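Local coordinates for R.Ecl18kI (Enterobacter cloacae, PDB 2GB7), which recognises the double-stranded DNA sequence 5'-CCNGG-3' as a type II restriction endonuclease, flips out nucleotides within it and cleaves before the first C, at residues F[186-189]-F[190-193]. The protein carries 1 engineered substitution. Residues are numbered along the deposited sequence; the frame is centred on the assembly and turned at random.
With nucleotides of chain B.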
loop_
_atom_site.group_PDB
_atom_site.type_symbol
_atom_site.label_atom_id
_atom_site.label_comp_id
_atom_site.label_asym_id
_atom_site.label_seq_id
_atom_site.Cartn_x
_atom_site.Cartn_y
_atom_site.Cartn_z
ATOM N N ARG F 186 3.088 -2.222 7.620
ATOM C CA ARG F 186 2.118 -3.248 7.220
ATOM C C ARG F 186 2.832 -4.481 6.650
ATOM O O ARG F 186 3.772 -5.009 7.287
ATOM C CB ARG F 186 1.063 -2.668 6.261
ATOM C CG ARG F 186 0.206 -1.551 6.890
ATOM C CD ARG F 186 -0.708 -2.134 7.985
ATOM N NE ARG F 186 -1.680 -1.147 8.458
ATOM C CZ ARG F 186 -1.448 -0.257 9.415
ATOM N NH1 ARG F 186 -0.278 -0.234 10.053
ATOM N NH2 ARG F 186 -2.418 0.596 9.773
ATOM N N GLU F 187 2.410 -4.939 5.469
ATOM C CA GLU F 187 3.172 -5.968 4.718
ATOM C C GLU F 187 4.197 -5.409 3.709
ATOM O O GLU F 187 4.978 -6.160 3.067
ATOM C CB GLU F 187 2.185 -6.888 4.000
ATOM C CG GLU F 187 1.927 -6.463 2.585
ATOM C CD GLU F 187 1.102 -5.178 2.428
ATOM O OE1 GLU F 187 0.609 -4.610 3.435
ATOM O OE2 GLU F 187 0.960 -4.724 1.259
ATOM N N ARG F 188 4.176 -4.088 3.563
ATOM C CA ARG F 188 5.013 -3.353 2.609
ATOM C C ARG F 188 6.496 -3.446 2.854
ATOM O O ARG F 188 7.250 -3.204 1.916
ATOM C CB ARG F 188 4.575 -1.883 2.544
ATOM C CG ARG F 188 3.166 -1.756 1.864
ATOM C CD ARG F 188 2.619 -0.295 1.925
ATOM N NE ARG F 188 2.149 0.092 3.251
ATOM C CZ ARG F 188 2.850 0.742 4.178
ATOM N NH1 ARG F 188 4.141 1.111 3.996
ATOM N NH2 ARG F 188 2.275 0.976 5.335
ATOM N N TRP F 189 6.902 -3.862 4.050
ATOM C CA TRP F 189 8.320 -4.156 4.301
ATOM C C TRP F 189 8.888 -5.215 3.348
ATOM O O TRP F 189 10.070 -5.254 3.121
ATOM C CB TRP F 189 8.571 -4.592 5.751
ATOM C CG TRP F 189 7.820 -5.830 6.131
ATOM C CD1 TRP F 189 6.616 -5.884 6.762
ATOM C CD2 TRP F 189 8.203 -7.196 5.873
ATOM N NE1 TRP F 189 6.224 -7.196 6.934
ATOM C CE2 TRP F 189 7.189 -8.019 6.399
ATOM C CE3 TRP F 189 9.317 -7.799 5.259
ATOM C CZ2 TRP F 189 7.226 -9.419 6.305
ATOM C CZ3 TRP F 189 9.367 -9.193 5.172
ATOM C CH2 TRP F 189 8.355 -9.991 5.705
ATOM N N GLN F 190 8.019 -6.078 2.828
ATOM C CA GLN F 190 8.433 -7.128 1.908
ATOM C C GLN F 190 9.081 -6.546 0.659
ATOM O O GLN F 190 9.869 -7.236 -0.008
ATOM C CB GLN F 190 7.216 -7.990 1.551
ATOM C CG GLN F 190 6.692 -8.808 2.772
ATOM C CD GLN F 190 5.307 -9.440 2.547
ATOM O OE1 GLN F 190 4.689 -9.238 1.509
ATOM N NE2 GLN F 190 4.787 -10.115 3.569
ATOM N N GLU F 191 8.781 -5.273 0.345
ATOM C CA GLU F 191 9.390 -4.610 -0.827
ATOM C C GLU F 191 10.891 -4.455 -0.648
ATOM O O GLU F 191 11.632 -4.392 -1.629
ATOM C CB GLU F 191 8.760 -3.236 -1.035
ATOM C CG GLU F 191 7.228 -3.350 -1.309
ATOM C CD GLU F 191 6.508 -2.008 -1.294
ATOM O OE1 GLU F 191 7.184 -0.978 -1.016
ATOM O OE2 GLU F 191 5.244 -1.993 -1.532
ATOM N N VAL F 192 11.321 -4.349 0.608
ATOM C CA VAL F 192 12.718 -3.995 0.891
ATOM C C VAL F 192 13.675 -5.160 0.560
ATOM O O VAL F 192 14.599 -4.924 -0.197
ATOM C CB VAL F 192 12.899 -3.419 2.317
ATOM C CG1 VAL F 192 14.310 -2.931 2.488
ATOM C CG2 VAL F 192 11.931 -2.232 2.524
ATOM N N PRO F 193 13.426 -6.390 1.076
ATOM C CA PRO F 193 14.273 -7.512 0.655
ATOM C C PRO F 193 14.245 -7.722 -0.852
ATOM O O PRO F 193 15.230 -8.106 -1.440
ATOM C CB PRO F 193 13.639 -8.714 1.365
ATOM C CG PRO F 193 13.076 -8.177 2.595
ATOM C CD PRO F 193 12.443 -6.858 2.068
ATOM P P DG B 6 -4.693 9.115 6.545
ATOM O OP1 DG B 6 -4.262 9.241 5.130
ATOM O OP2 DG B 6 -5.872 9.887 7.022
ATOM O "O5'" DG B 6 -4.994 7.588 6.872
ATOM C "C5'" DG B 6 -4.185 6.538 6.343
ATOM C "C4'" DG B 6 -4.732 5.206 6.798
ATOM O "O4'" DG B 6 -4.180 4.115 6.031
ATOM C "C3'" DG B 6 -4.466 4.863 8.262
ATOM O "O3'" DG B 6 -5.609 4.180 8.771
ATOM C "C2'" DG B 6 -3.300 3.895 8.177
ATOM C "C1'" DG B 6 -3.685 3.142 6.929
ATOM N N9 DG B 6 -2.645 2.392 6.241
ATOM C C8 DG B 6 -1.319 2.243 6.576
ATOM N N7 DG B 6 -0.672 1.466 5.747
ATOM C C5 DG B 6 -1.631 1.088 4.815
ATOM C C6 DG B 6 -1.537 0.239 3.679
ATOM O O6 DG B 6 -0.556 -0.385 3.264
ATOM N N1 DG B 6 -2.755 0.146 3.006
ATOM C C2 DG B 6 -3.916 0.781 3.382
ATOM N N2 DG B 6 -4.990 0.587 2.602
ATOM N N3 DG B 6 -4.017 1.554 4.444
ATOM C C4 DG B 6 -2.846 1.664 5.105
ATOM P P DG B 7 -5.900 4.185 10.346
ATOM O OP1 DG B 7 -5.852 5.601 10.785
ATOM O OP2 DG B 7 -5.022 3.184 10.993
ATOM O "O5'" DG B 7 -7.406 3.675 10.445
ATOM C "C5'" DG B 7 -8.424 4.286 9.663
ATOM C "C4'" DG B 7 -9.281 3.230 9.007
ATOM O "O4'" DG B 7 -8.478 2.467 8.074
ATOM C "C3'" DG B 7 -9.906 2.211 9.958
ATOM O "O3'" DG B 7 -11.205 1.883 9.454
ATOM C "C2'" DG B 7 -8.952 1.033 9.873
ATOM C "C1'" DG B 7 -8.492 1.092 8.427
ATOM N N9 DG B 7 -7.153 0.563 8.181
ATOM C C8 DG B 7 -6.032 0.732 8.955
ATOM N N7 DG B 7 -4.970 0.159 8.452
ATOM C C5 DG B 7 -5.421 -0.427 7.280
ATOM C C6 DG B 7 -4.725 -1.187 6.301
ATOM O O6 DG B 7 -3.529 -1.492 6.269
ATOM N N1 DG B 7 -5.570 -1.596 5.277
ATOM C C2 DG B 7 -6.910 -1.309 5.194
ATOM N N2 DG B 7 -7.554 -1.794 4.125
ATOM N N3 DG B 7 -7.569 -0.597 6.095
ATOM C C4 DG B 7 -6.768 -0.194 7.102
ATOM P P DC B 4 5.737 5.457 3.169
ATOM O OP1 DC B 4 6.410 6.070 4.340
ATOM O OP2 DC B 4 6.158 4.110 2.693
ATOM O "O5'" DC B 4 4.169 5.403 3.441
ATOM C "C5'" DC B 4 3.449 6.582 3.769
ATOM C "C4'" DC B 4 1.979 6.266 3.905
ATOM O "O4'" DC B 4 1.462 5.866 2.613
ATOM C "C3'" DC B 4 1.654 5.127 4.873
ATOM O "O3'" DC B 4 0.456 5.423 5.596
ATOM C "C2'" DC B 4 1.416 3.942 3.953
ATOM C "C1'" DC B 4 0.828 4.601 2.714
ATOM N N1 DC B 4 1.092 3.860 1.472
ATOM C C2 DC B 4 0.038 3.633 0.569
ATOM O O2 DC B 4 -1.073 4.139 0.791
ATOM N N3 DC B 4 0.262 2.873 -0.525
ATOM C C4 DC B 4 1.478 2.355 -0.744
ATOM N N4 DC B 4 1.634 1.558 -1.809
ATOM C C5 DC B 4 2.577 2.616 0.126
ATOM C C6 DC B 4 2.340 3.367 1.211
#
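Gln190 lays its CG almost squarely over the six-membered ring of Trp189, 3.4 Å from the ring centroid and 5° off its normal, a CH-pi contact between sequence neighbours. The amide beyond stands nearly upright on the indole plane, with NE2 nearest Trp189 CZ2. The turn beneath is fixed by three i to i+3 backbone bonds: Gln190 N to Glu187 O, Glu191 N to Arg188 O at 3.0 Å, and Val192 N to Trp189 O. This i to i+3 pattern matches the 3-10 segment that leads into helix 191-199.

Arg188 can be followed outward from this turn. Its CB and CG run alongside Glu191, whose OE2 is 4.0 Å from Arg188 CG; the carboxylate's OE1 forms a salt bridge with Lys182. CD meets DC4 C5 and DG6 O6 of chain B. A bend at chi3 (-74°) then turns the guanidinium edge to the guanine: Arg188 NE donates to DG6 O6 of chain B (2.7 Å) and Arg188 NH2 to N7 of the same base (3.0 Å), while DC4 C2' of chain B packs against one face, near its rim. NH1 is held by Thr184 O, which helps fix the group's rotation.

Arg186 repeats the two-bond reading on DG7 of chain B, with NE to O6 and NH2 to N7 (2.9 Å, 170°); Glu187 OE2 accepts from a cytosine N4. Paired donors on guanine O6 and N7, beside an acceptor for cytosine, are the signature of major-groove readout, here by a recognition loop at a helix start in a PDDEXK-clan restriction endonuclease.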